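Local coordinates for PRD-containing transcription regulator (Lactobacillus casei, PDB 3NUF), which is probably a transcription regulator built around a PRD (PTS regulation domain), a helical module that in related proteins responds to phosphorylation of histidines, at residues L5-E10 with V35-A40; I44-L49 with I110-A115; Q52-H57 with Y106-H111. One frame throughout, in Å; residues are numbered along the deposited sequence.

Contact 1 of 3, residues L5-E10 with V35-A40; sequences LDANVE and VIKLAA
L5, A7 and V9 lay an extended N-terminal arm against one side of K37 and its neighbours on helix 25-41 of the all-helical PRD fold. One direct hydrogen bond joins the two backbones: L5 N donates to K37 O over 3.1 Å, nearly straight at 166°. L5 N approaches from well above the plane of the K37 carbonyl, 64° out of it.

Apolar contacts hold both ends of the arm. At one end L5 CD1 rests 3.7 Å from A40 CB; the same leucine also touches A41. At the other, V9 CG1 meets I36 CD1 at 3.7 Å, the two side chains crossing obliquely, while V9 CG2 lies near K37 CG and the valine continues onto N33. Elsewhere on the helix the buried V35 and L38 pack on V93 of helix 84-97.

Between these ends the aliphatic part of K37 runs alongside L5 O toward A7 O. K37 CD comes within 3.1 Å of L5 O, a tight carbon-oxygen approach without a hydrogen bond. The lysine chain is bent at chi3 (-79°), which turns CE out of the extended line. Its ammonium group reaches the arm through solvent: K37 NZ donates to a water at 2.9 Å, and that water donates in turn to A7 O at 3.0 Å.

Contact 2 of 3, residues I44-L49 with I110-A115; sequences IHFTDL and IHFEAA
F46 and I44, on the chain leading into helix 48-67, close around A115 near the C-terminal end of helix 104-115. The tight part centres on the methyl group of A115. Its CB lies 3.6 Å from F46 CD1 and, on another flank, 3.7 Å from I44 CG2, with H45 O closing in at 3.5 Å. F46 CG is anti to its own carbonyl carbon (chi1 -58°), and the ring extends beyond A115 until CZ reaches F112 CD1 at 4.1 Å. At the edge of this ring, near its plane, CE1 faces H111 O at 3.9 Å. Deeper in, I44 CD1 approaches F112 CD1 more loosely, at 4.4 Å, and both side chains go on to L89 of helix 84-97.

On the exposed side, at H45, the segments are linked through a water. H45 CB points away from helix 104-115. The carbonyl oxygens of H45 and A115 are two acceptors and cannot bond each other; a water accepts from H45 N at 2.9 Å and donates to A115 O at 2.8 Å. With no direct hydrogen bond between the segments, cohesion rests on apolar burial, and the water supplies the polar link at the margin.

Contact 3 of 3, residues Q52-H57 with Y106-H111; sequences QVLTNH and YVLSIH
H57 and H111 meet across an antiparallel helix pair of the PRD bundle, helices 48-67 and 104-115, whose local axes come within 10.6 Å and run at 162°. The two imidazoles are near parallel, 18° between planes, but slid so far apart (centroids 5.3 Å) that they barely overlap. H111 NE2 consequently lies by the root of the other ring, 3.8 Å from H57 CB. H57 CG is anti to the backbone N (chi1 -171°), and the ring beyond it reaches helix 104-115, where H57 CE1 touches V107 CG1 at 3.7 Å.

The H111 ring crosses in the other direction and reaches the backbone and side chains of V53 and L54. Its CE1 sits 3.6 Å from V53 O and also touches V53 CG1, while ND1 lies close to L54 CA. In the plane of the ring, at its edge, is V107 O from the preceding turn, 3.5 Å from H111 CD2. Beside the histidines an apolar contact forms: L54 CD1 meets L108 CD1 at 3.9 Å and packs equally close to H111 CB. No hydrogen bond spans the two segments.

PRDs are typically controlled by phosphorylation of histidines, but whether H57 or H111 serves in this way is not established. A bound PEG fragment, probably from the crystallisation liquor, lies near the H111 side chain. Around the pair, L54 continues onto V35 of helix 25-41, L108 onto A90 and V93 of helix 84-97, and elsewhere on helix 48-67 Q52 and T55 rest on V15 of helix 13-21.

Contact 1 is a surface contact, with no buried residue among those that touch, whereas contacts 2 and 3 are partly buried and lie nearer the centre of the chain. Contacts 2 and 3 join the same pair of elements, helix 48-67 with the chain entering it and helix 104-115; H111 belongs to both, and F46 CZ meets L54 CD2 between them at 3.8 Å. Helix 25-41 ties contact 1 in, through A39 against F46 and V35 against F112 and L54. Chemistry follows position: a backbone bond, a water bridge and small apolar contacts at the periphery, apolar packing with one marginal water in contact 2, and slid-apart histidine rings beside leucines in contact 3.

Contact 1 of 3, residues L5-E10 with V35-A40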
loop_
_atom_site.group_PDB
_atom_site.type_symbol
_atom_site.label_atom_id
_atom_site.label_comp_id
_atom_site.label_asym_id
_atom_site.label_seq_id
_atom_site.Cartn_x
_atom_site.Cartn_y
_atom_site.Cartn_z
ATOM N N LEU A 5 -11.772 -4.927 6.583
ATOM C CA LEU A 5 -13.074 -5.507 6.307
ATOM C C LEU A 5 -12.939 -6.939 5.776
ATOM O O LEU A 5 -11.904 -7.305 5.192
ATOM C CB LEU A 5 -13.787 -4.640 5.250
ATOM C CG LEU A 5 -14.293 -3.243 5.654
ATOM C CD1 LEU A 5 -15.342 -2.772 4.618
ATOM C CD2 LEU A 5 -14.916 -3.195 7.050
ATOM N N ASP A 6 -13.965 -7.756 6.010
ATOM C CA ASP A 6 -14.117 -9.030 5.299
ATOM C C ASP A 6 -14.747 -8.742 3.942
ATOM O O ASP A 6 -15.742 -8.013 3.870
ATOM C CB ASP A 6 -15.054 -9.998 6.038
ATOM C CG ASP A 6 -14.554 -10.372 7.421
ATOM O OD1 ASP A 6 -13.328 -10.481 7.620
ATOM O OD2 ASP A 6 -15.407 -10.574 8.310
ATOM N N ALA A 7 -14.174 -9.309 2.881
ATOM C CA ALA A 7 -14.674 -9.069 1.523
ATOM C C ALA A 7 -14.014 -9.977 0.469
ATOM O O ALA A 7 -12.845 -10.374 0.605
ATOM C CB ALA A 7 -14.491 -7.590 1.156
ATOM N N ASN A 8 -14.774 -10.315 -0.581
ATOM C CA ASN A 8 -14.204 -10.932 -1.782
ATOM C C ASN A 8 -13.698 -9.777 -2.642
ATOM O O ASN A 8 -14.425 -8.821 -2.903
ATOM C CB ASN A 8 -15.250 -11.770 -2.553
ATOM N N VAL A 9 -12.435 -9.822 -3.035
ATOM C CA VAL A 9 -11.907 -8.732 -3.849
ATOM C C VAL A 9 -11.664 -9.219 -5.277
ATOM O O VAL A 9 -10.938 -10.199 -5.497
ATOM C CB VAL A 9 -10.600 -8.139 -3.231
ATOM C CG1 VAL A 9 -10.018 -7.060 -4.153
ATOM C CG2 VAL A 9 -10.867 -7.582 -1.813
ATOM N N GLU A 10 -12.221 -8.487 -6.239
ATOM C CA GLU A 10 -12.027 -8.781 -7.657
ATOM C C GLU A 10 -11.238 -7.643 -8.329
ATOM O O GLU A 10 -11.788 -6.589 -8.651
ATOM C CB GLU A 10 -13.385 -9.012 -8.335
ATOM C CG GLU A 10 -14.061 -10.347 -7.916
ATOM C CD GLU A 10 -15.373 -10.626 -8.657
ATOM O OE1 GLU A 10 -16.069 -9.650 -9.019
ATOM O OE2 GLU A 10 -15.704 -11.820 -8.874
ATOM N N VAL A 35 -4.721 -4.489 1.686
ATOM C CA VAL A 35 -4.734 -3.015 1.669
ATOM C C VAL A 35 -6.120 -2.455 1.269
ATOM O O VAL A 35 -6.619 -1.501 1.882
ATOM C CB VAL A 35 -3.637 -2.436 0.843
ATOM C CG1 VAL A 35 -3.738 -0.911 0.788
ATOM C CG2 VAL A 35 -2.278 -2.814 1.443
ATOM N N ILE A 36 -6.744 -3.070 0.271
ATOM C CA ILE A 36 -8.084 -2.644 -0.165
ATOM C C ILE A 36 -9.055 -2.778 1.010
ATOM O O ILE A 36 -9.840 -1.869 1.314
ATOM C CB ILE A 36 -8.552 -3.458 -1.367
ATOM C CG1 ILE A 36 -7.773 -3.055 -2.612
ATOM C CG2 ILE A 36 -10.058 -3.242 -1.579
ATOM C CD1 ILE A 36 -8.004 -3.963 -3.840
ATOM N N LYS A 37 -9.020 -3.904 1.688
ATOM C CA LYS A 37 -9.914 -4.141 2.843
ATOM C C LYS A 37 -9.651 -3.262 4.045
ATOM O O LYS A 37 -10.564 -2.803 4.752
ATOM C CB LYS A 37 -9.868 -5.593 3.202
ATOM C CG LYS A 37 -10.524 -6.487 2.132
ATOM C CD LYS A 37 -10.466 -7.963 2.506
ATOM C CE LYS A 37 -9.151 -8.633 2.263
ATOM N NZ LYS A 37 -9.221 -10.152 2.507
ATOM N N LEU A 38 -8.373 -3.010 4.320
ATOM C CA LEU A 38 -7.992 -2.157 5.410
ATOM C C LEU A 38 -8.483 -0.727 5.115
ATOM O O LEU A 38 -9.079 -0.024 5.957
ATOM C CB LEU A 38 -6.441 -2.146 5.522
ATOM C CG LEU A 38 -5.929 -1.265 6.625
ATOM C CD1 LEU A 38 -6.317 -1.809 7.988
ATOM C CD2 LEU A 38 -4.404 -1.137 6.592
ATOM N N ALA A 39 -8.244 -0.249 3.904
ATOM C CA ALA A 39 -8.667 1.101 3.504
ATOM C C ALA A 39 -10.188 1.198 3.562
ATOM O O ALA A 39 -10.702 2.188 4.087
ATOM C CB ALA A 39 -8.148 1.421 2.081
ATOM N N ALA A 40 -10.880 0.178 3.099
ATOM C CA ALA A 40 -12.371 0.175 3.116
ATOM C C ALA A 40 -12.898 0.239 4.548
ATOM O O ALA A 40 -13.894 0.923 4.789
ATOM C CB ALA A 40 -12.887 -1.039 2.397
HETATM O O HOH W 1 -10.013 -10.833 -0.198
#

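Contact 2 of 3, residues I44-L49 with I110-A115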
loop_
_atom_site.group_PDB
_atom_site.type_symbol
_atom_site.label_atom_id
_atom_site.label_comp_id
_atom_site.label_asym_id
_atom_site.label_seq_id
_atom_site.Cartn_x
_atom_site.Cartn_y
_atom_site.Cartn_z
ATOM N N ILE A 44 -12.007 4.507 3.000
ATOM C CA ILE A 44 -11.207 4.965 1.891
ATOM C C ILE A 44 -11.301 3.972 0.766
ATOM O O ILE A 44 -11.191 2.758 0.996
ATOM C CB ILE A 44 -9.750 5.056 2.309
ATOM C CG1 ILE A 44 -9.604 6.068 3.441
ATOM C CG2 ILE A 44 -8.853 5.418 1.126
ATOM C CD1 ILE A 44 -8.298 6.072 4.065
ATOM N N HIS A 45 -11.555 4.506 -0.420
ATOM C CA HIS A 45 -11.675 3.717 -1.600
ATOM C C HIS A 45 -10.786 4.262 -2.687
ATOM O O HIS A 45 -10.580 5.485 -2.787
ATOM C CB HIS A 45 -13.156 3.629 -2.013
ATOM C CG HIS A 45 -14.001 2.929 -0.992
ATOM N ND1 HIS A 45 -14.604 3.589 0.059
ATOM C CD2 HIS A 45 -14.264 1.610 -0.810
ATOM C CE1 HIS A 45 -15.232 2.711 0.824
ATOM N NE2 HIS A 45 -15.038 1.503 0.319
ATOM N N PHE A 46 -10.273 3.331 -3.475
ATOM C CA PHE A 46 -9.371 3.651 -4.599
ATOM C C PHE A 46 -10.132 3.515 -5.898
ATOM O O PHE A 46 -10.804 2.504 -6.086
ATOM C CB PHE A 46 -8.186 2.682 -4.659
ATOM C CG PHE A 46 -7.377 2.668 -3.393
ATOM C CD1 PHE A 46 -6.430 3.644 -3.176
ATOM C CD2 PHE A 46 -7.570 1.681 -2.414
ATOM C CE1 PHE A 46 -5.673 3.681 -1.983
ATOM C CE2 PHE A 46 -6.817 1.716 -1.233
ATOM C CZ PHE A 46 -5.903 2.747 -1.026
ATOM N N THR A 47 -9.946 4.480 -6.802
ATOM C CA THR A 47 -10.340 4.239 -8.158
ATOM C C THR A 47 -9.468 3.159 -8.792
ATOM O O THR A 47 -8.376 2.804 -8.285
ATOM C CB THR A 47 -10.194 5.491 -9.008
ATOM O OG1 THR A 47 -8.808 5.811 -9.150
ATOM C CG2 THR A 47 -10.984 6.691 -8.460
ATOM N N ASP A 48 -9.925 2.570 -9.910
ATOM C CA ASP A 48 -9.118 1.541 -10.525
ATOM C C ASP A 48 -7.741 2.071 -10.974
ATOM O O ASP A 48 -6.738 1.364 -10.860
ATOM C CB ASP A 48 -9.874 0.855 -11.682
ATOM C CG ASP A 48 -10.981 -0.125 -11.206
ATOM O OD1 ASP A 48 -11.141 -0.371 -9.993
ATOM O OD2 ASP A 48 -11.707 -0.678 -12.090
ATOM N N LEU A 49 -7.648 3.316 -11.407
ATOM C CA LEU A 49 -6.339 3.911 -11.732
ATOM C C LEU A 49 -5.469 4.062 -10.470
ATOM O O LEU A 49 -4.253 3.711 -10.469
ATOM C CB LEU A 49 -6.481 5.286 -12.405
ATOM C CG LEU A 49 -6.972 5.212 -13.873
ATOM C CD1 LEU A 49 -7.321 6.633 -14.405
ATOM C CD2 LEU A 49 -5.972 4.482 -14.814
ATOM N N ILE A 110 0.966 8.695 0.949
ATOM C CA ILE A 110 0.429 9.559 -0.110
ATOM C C ILE A 110 -0.636 8.854 -0.933
ATOM O O ILE A 110 -1.564 9.508 -1.411
ATOM C CB ILE A 110 1.586 10.061 -0.997
ATOM C CG1 ILE A 110 2.630 10.801 -0.178
ATOM C CG2 ILE A 110 1.098 10.954 -2.168
ATOM C CD1 ILE A 110 2.117 11.891 0.722
ATOM N N HIS A 111 -0.556 7.553 -1.099
ATOM C CA HIS A 111 -1.571 6.810 -1.814
ATOM C C HIS A 111 -2.885 6.909 -1.070
ATOM O O HIS A 111 -3.918 7.103 -1.661
ATOM C CB HIS A 111 -1.127 5.382 -1.992
ATOM C CG HIS A 111 0.054 5.224 -2.872
ATOM N ND1 HIS A 111 -0.034 4.743 -4.155
ATOM C CD2 HIS A 111 1.376 5.403 -2.627
ATOM C CE1 HIS A 111 1.177 4.707 -4.686
ATOM N NE2 HIS A 111 2.058 5.106 -3.788
ATOM N N PHE A 112 -2.881 6.724 0.242
ATOM C CA PHE A 112 -4.087 6.846 1.045
ATOM C C PHE A 112 -4.574 8.296 1.023
ATOM O O PHE A 112 -5.788 8.531 0.989
ATOM C CB PHE A 112 -3.835 6.422 2.501
ATOM C CG PHE A 112 -3.612 4.971 2.690
ATOM C CD1 PHE A 112 -4.658 4.088 2.623
ATOM C CD2 PHE A 112 -2.377 4.464 3.009
ATOM C CE1 PHE A 112 -4.459 2.718 2.808
ATOM C CE2 PHE A 112 -2.162 3.103 3.186
ATOM C CZ PHE A 112 -3.155 2.222 3.040
ATOM N N GLU A 113 -3.685 9.279 1.088
ATOM C CA GLU A 113 -4.072 10.680 1.088
ATOM C C GLU A 113 -4.758 11.036 -0.243
ATOM O O GLU A 113 -5.808 11.724 -0.244
ATOM C CB GLU A 113 -2.824 11.522 1.359
ATOM C CG GLU A 113 -3.060 12.943 1.881
ATOM C CD GLU A 113 -3.455 13.016 3.342
ATOM O OE1 GLU A 113 -3.973 12.030 3.920
ATOM O OE2 GLU A 113 -3.336 14.124 3.945
ATOM N N ALA A 114 -4.186 10.598 -1.356
ATOM C CA ALA A 114 -4.779 10.845 -2.675
ATOM C C ALA A 114 -6.153 10.180 -2.802
ATOM O O ALA A 114 -7.084 10.776 -3.407
ATOM C CB ALA A 114 -3.830 10.398 -3.761
ATOM N N ALA A 115 -6.326 8.985 -2.290
ATOM C CA ALA A 115 -7.605 8.293 -2.385
ATOM C C ALA A 115 -8.729 8.982 -1.609
ATOM O O ALA A 115 -9.890 8.764 -1.915
ATOM C CB ALA A 115 -7.481 6.826 -1.968
HETATM O O HOH W 2 -11.926 7.419 -0.546
#

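Contact 3 of 3, residues Q52-H57 with Y106-H111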
loop_
_atom_site.group_PDB
_atom_site.type_symbol
_atom_site.label_atom_id
_atom_site.label_comp_id
_atom_site.label_asym_id
_atom_site.label_seq_id
_atom_site.Cartn_x
_atom_site.Cartn_y
_atom_site.Cartn_z
ATOM N N GLN A 52 -4.056 0.727 -9.535
ATOM C CA GLN A 52 -2.887 0.370 -10.331
ATOM C C GLN A 52 -1.597 0.947 -9.763
ATOM O O GLN A 52 -0.581 0.250 -9.595
ATOM C CB GLN A 52 -3.050 0.889 -11.774
ATOM C CG GLN A 52 -3.948 0.086 -12.653
ATOM C CD GLN A 52 -4.000 0.672 -14.071
ATOM O OE1 GLN A 52 -2.963 0.886 -14.679
ATOM N NE2 GLN A 52 -5.193 0.904 -14.575
ATOM N N VAL A 53 -1.615 2.235 -9.479
ATOM C CA VAL A 53 -0.469 2.932 -8.928
ATOM C C VAL A 53 -0.112 2.393 -7.547
ATOM O O VAL A 53 1.038 2.138 -7.237
ATOM C CB VAL A 53 -0.747 4.454 -8.919
ATOM C CG1 VAL A 53 0.350 5.220 -8.246
ATOM C CG2 VAL A 53 -0.905 4.979 -10.351
ATOM N N LEU A 54 -1.109 2.139 -6.754
ATOM C CA LEU A 54 -0.921 1.512 -5.427
ATOM C C LEU A 54 -0.284 0.149 -5.516
ATOM O O LEU A 54 0.675 -0.204 -4.811
ATOM C CB LEU A 54 -2.242 1.414 -4.668
ATOM C CG LEU A 54 -2.189 0.659 -3.364
ATOM C CD1 LEU A 54 -1.411 1.470 -2.308
ATOM C CD2 LEU A 54 -3.625 0.318 -2.861
ATOM N N THR A 55 -0.799 -0.676 -6.427
ATOM C CA THR A 55 -0.301 -2.029 -6.605
ATOM C C THR A 55 1.149 -2.018 -6.976
ATOM O O THR A 55 1.942 -2.803 -6.461
ATOM C CB THR A 55 -1.153 -2.809 -7.660
ATOM O OG1 THR A 55 -2.457 -2.935 -7.143
ATOM C CG2 THR A 55 -0.587 -4.192 -7.925
ATOM N N ASN A 56 1.548 -1.150 -7.906
ATOM C CA ASN A 56 2.938 -1.079 -8.306
ATOM C C ASN A 56 3.823 -0.822 -7.084
ATOM O O ASN A 56 4.866 -1.453 -6.894
ATOM C CB ASN A 56 3.140 0.019 -9.396
ATOM C CG ASN A 56 4.573 0.137 -9.861
ATOM O OD1 ASN A 56 5.025 -0.677 -10.652
ATOM N ND2 ASN A 56 5.315 1.134 -9.319
ATOM N N HIS A 57 3.384 0.105 -6.251
ATOM C CA HIS A 57 4.187 0.457 -5.078
ATOM C C HIS A 57 4.195 -0.677 -4.046
ATOM O O HIS A 57 5.242 -0.977 -3.450
ATOM C CB HIS A 57 3.711 1.742 -4.426
ATOM C CG HIS A 57 4.651 2.227 -3.373
ATOM N ND1 HIS A 57 5.952 2.585 -3.695
ATOM C CD2 HIS A 57 4.550 2.295 -2.022
ATOM C CE1 HIS A 57 6.597 2.873 -2.565
ATOM N NE2 HIS A 57 5.770 2.717 -1.540
ATOM N N TYR A 106 6.022 6.725 4.772
ATOM C CA TYR A 106 5.792 8.079 4.217
ATOM C C TYR A 106 5.318 8.074 2.791
ATOM O O TYR A 106 4.241 8.603 2.457
ATOM C CB TYR A 106 7.033 8.945 4.453
ATOM C CG TYR A 106 7.391 9.135 5.903
ATOM C CD1 TYR A 106 6.491 9.748 6.755
ATOM C CD2 TYR A 106 8.606 8.686 6.435
ATOM C CE1 TYR A 106 6.804 9.894 8.075
ATOM C CE2 TYR A 106 8.910 8.824 7.748
ATOM C CZ TYR A 106 8.013 9.409 8.583
ATOM O OH TYR A 106 8.290 9.542 9.925
ATOM N N VAL A 107 6.057 7.439 1.913
ATOM C CA VAL A 107 5.642 7.401 0.499
ATOM C C VAL A 107 4.301 6.660 0.382
ATOM O O VAL A 107 3.414 7.084 -0.366
ATOM C CB VAL A 107 6.707 6.801 -0.387
ATOM C CG1 VAL A 107 6.182 6.427 -1.782
ATOM C CG2 VAL A 107 7.858 7.792 -0.510
ATOM N N LEU A 108 4.121 5.568 1.127
ATOM C CA LEU A 108 2.841 4.839 1.069
ATOM C C LEU A 108 1.676 5.702 1.529
ATOM O O LEU A 108 0.590 5.652 0.933
ATOM C CB LEU A 108 2.914 3.543 1.861
ATOM C CG LEU A 108 1.597 2.746 1.926
ATOM C CD1 LEU A 108 1.104 2.324 0.547
ATOM C CD2 LEU A 108 1.758 1.524 2.833
ATOM N N SER A 109 1.875 6.570 2.513
ATOM C CA SER A 109 0.788 7.422 2.994
ATOM C C SER A 109 0.179 8.304 1.922
ATOM O O SER A 109 -1.023 8.604 1.997
ATOM C CB SER A 109 1.258 8.234 4.209
ATOM O OG SER A 109 2.045 9.338 3.844
ATOM N N ILE A 110 0.966 8.695 0.949
ATOM C CA ILE A 110 0.429 9.559 -0.110
ATOM C C ILE A 110 -0.636 8.854 -0.933
ATOM O O ILE A 110 -1.564 9.508 -1.411
ATOM C CB ILE A 110 1.586 10.061 -0.997
ATOM C CG1 ILE A 110 2.630 10.801 -0.178
ATOM C CG2 ILE A 110 1.098 10.954 -2.168
ATOM C CD1 ILE A 110 2.117 11.891 0.722
ATOM N N HIS A 111 -0.556 7.553 -1.099
ATOM C CA HIS A 111 -1.571 6.810 -1.814
ATOM C C HIS A 111 -2.885 6.909 -1.070
ATOM O O HIS A 111 -3.918 7.103 -1.661
ATOM C CB HIS A 111 -1.127 5.382 -1.992
ATOM C CG HIS A 111 0.054 5.224 -2.872
ATOM N ND1 HIS A 111 -0.034 4.743 -4.155
ATOM C CD2 HIS A 111 1.376 5.403 -2.627
ATOM C CE1 HIS A 111 1.177 4.707 -4.686
ATOM N NE2 HIS A 111 2.058 5.106 -3.788
#